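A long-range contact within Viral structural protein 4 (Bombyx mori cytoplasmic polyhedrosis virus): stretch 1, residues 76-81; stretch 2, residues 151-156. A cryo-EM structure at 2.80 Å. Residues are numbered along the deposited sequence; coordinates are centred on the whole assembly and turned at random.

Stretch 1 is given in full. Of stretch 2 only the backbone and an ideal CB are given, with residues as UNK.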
# COMPACT_ATOMS: atom_id res chain seq x y z
N MET B 76 20.02 -32.20 19.84
CA MET B 76 21.27 -32.68 20.44
C MET B 76 21.43 -32.22 21.88
O MET B 76 21.94 -32.97 22.72
CB MET B 76 22.45 -32.21 19.60
CG MET B 76 22.54 -32.86 18.26
SD MET B 76 23.69 -32.03 17.19
CE MET B 76 25.16 -32.39 18.09
N ILE B 77 21.02 -30.99 22.19
CA ILE B 77 21.22 -30.51 23.55
C ILE B 77 20.09 -30.96 24.46
O ILE B 77 20.32 -31.53 25.53
CB ILE B 77 21.38 -28.98 23.56
CG1 ILE B 77 22.61 -28.58 22.75
CG2 ILE B 77 21.53 -28.48 24.97
CD1 ILE B 77 22.66 -27.12 22.43
N THR B 78 18.84 -30.72 24.05
CA THR B 78 17.71 -30.92 24.95
C THR B 78 17.26 -32.37 24.97
O THR B 78 16.93 -32.90 26.04
CB THR B 78 16.57 -29.99 24.52
OG1 THR B 78 17.03 -28.64 24.54
CG2 THR B 78 15.39 -30.11 25.46
N LEU B 79 17.23 -33.04 23.83
CA LEU B 79 16.83 -34.44 23.82
C LEU B 79 18.02 -35.36 24.02
O LEU B 79 17.87 -36.41 24.67
CB LEU B 79 16.14 -34.77 22.50
CG LEU B 79 14.84 -34.03 22.23
CD1 LEU B 79 14.36 -34.33 20.84
CD2 LEU B 79 13.79 -34.42 23.24
N GLY B 80 19.18 -35.00 23.50
CA GLY B 80 20.37 -35.81 23.64
C GLY B 80 20.34 -37.10 22.86
O GLY B 80 20.95 -38.09 23.28
N ASN B 81 19.65 -37.14 21.72
CA ASN B 81 19.46 -38.38 20.98
C ASN B 81 20.14 -38.41 19.62
O ASN B 81 19.80 -39.28 18.80
CB ASN B 81 17.97 -38.68 20.82
CG ASN B 81 17.21 -37.57 20.10
OD1 ASN B 81 17.76 -36.55 19.72
ND2 ASN B 81 15.92 -37.79 19.91
N UNK B 151 22.02 -39.61 31.13
CA UNK B 151 20.95 -40.54 30.76
C UNK B 151 19.86 -39.89 29.92
O UNK B 151 19.08 -40.61 29.28
CB UNK B 151 20.33 -41.14 32.02
N UNK B 152 19.78 -38.57 29.91
CA UNK B 152 18.86 -37.84 29.07
C UNK B 152 19.54 -36.53 28.69
O UNK B 152 20.76 -36.39 28.82
CB UNK B 152 17.52 -37.60 29.77
N UNK B 153 18.76 -35.56 28.21
CA UNK B 153 19.30 -34.28 27.81
C UNK B 153 19.15 -33.20 28.87
O UNK B 153 18.62 -33.42 29.96
CB UNK B 153 18.62 -33.82 26.52
N UNK B 154 19.62 -32.01 28.52
CA UNK B 154 19.54 -30.84 29.37
C UNK B 154 18.40 -29.94 28.90
O UNK B 154 18.46 -29.41 27.79
CB UNK B 154 20.87 -30.08 29.37
N UNK B 155 17.39 -29.76 29.74
CA UNK B 155 16.24 -28.95 29.38
C UNK B 155 16.56 -27.47 29.48
O UNK B 155 17.25 -27.03 30.41
CB UNK B 155 15.05 -29.29 30.27
N UNK B 156 16.06 -26.70 28.53
CA UNK B 156 16.31 -25.26 28.49
C UNK B 156 15.37 -24.56 29.47
O UNK B 156 14.16 -24.80 29.45
CB UNK B 156 16.13 -24.71 27.07

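Stretch 2 has no regular secondary structure and is extended from position 152 onward; it runs past the C-terminal end of the helix that includes Ile77 and Thr78, and what it meets there is mostly backbone: the carbonyl oxygens of the last helical turn, with Gly80 at positive phi where the chain leaves the helix.

Position 151 has nothing of stretch 1 within 5.5 Å of its ideal CB. Its phi of -75° is compatible with most residues, proline among them, and the contact sets no preference. The deposited residue is Pro151, its ring in the C-gamma endo pucker and out of reach of stretch 1.

At position 152 the CA-to-CB bond points sideways, and the ideal CB lies 5.3 Å from Leu79 O. The backbone is fully extended and there is open space beside it, so small, polar or even larger side chains could be accommodated as far as this contact is concerned. Ser152 occupies it in the p rotamer, and its hydroxyl makes no hydrogen bond to stretch 1.

Position 153 is the most restrictive. Its ideal CB points toward stretch 1. That CB would stand 2.0 Å from Thr78 O, a clash. The same ideal CB would be 3.0 Å from Leu79 C, again a clash, and a tight 3.0 Å from Ile77 O. The phi and psi of -99° and -179° are open to any ordinary residue, so it is the lack of room, not the backbone conformation, that calls for glycine. Gly153 is found here. Without a side chain, its CA approaches to 3.3 Å from Thr78 O in a CA-H...O contact, and its CA lies 4.6 Å from Gly80 CA.

Position 154 is anchored through its main chain. Its N donates a hydrogen bond to Ile77 O (3.1 Å, 161°), while its O receives a CA-H...O contact from Thr78 CA at 3.3 Å. The hydrogen bond requires a free amide and so disfavours proline. CB points sideways, 4.1 Å from Ile77 O, so stretch 1 offers its side chain no pocket and many residues with a free N-H would suit. Leu154, with chi1 m and chi2 t, carries its CG and methyls beyond CB, further from Ile77 O, so its contribution to the contact is chiefly the main-chain interactions.

At position 155 CB points away, 4.9 Å from Thr78 CG2, and many residues would suit. Ala155 uses its backbone instead, its CA packing 4.2 Å from Thr78 CG2.

Position 156 directs its CB sideways, 4.8 Å from Thr78 OG1. Either a polar or an apolar group would be tolerated. Leu156, with chi1 t and chi2 between wells, only skirts the threonine.

Stretch 2 (151-156) PSGLAL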
# COMPACT_ATOMS: atom_id res chain seq x y z
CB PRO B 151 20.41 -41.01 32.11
CG PRO B 151 20.68 -39.88 33.02
CD PRO B 151 21.97 -39.27 32.56
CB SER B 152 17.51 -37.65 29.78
OG SER B 152 17.66 -36.86 30.94
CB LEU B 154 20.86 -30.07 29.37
CG LEU B 154 22.03 -30.77 30.06
CD1 LEU B 154 23.30 -30.00 29.85
CD2 LEU B 154 21.74 -30.90 31.53
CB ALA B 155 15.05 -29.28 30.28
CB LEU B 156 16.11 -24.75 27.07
CG LEU B 156 16.64 -23.38 26.66
CD1 LEU B 156 17.08 -23.46 25.22
CD2 LEU B 156 15.58 -22.33 26.78
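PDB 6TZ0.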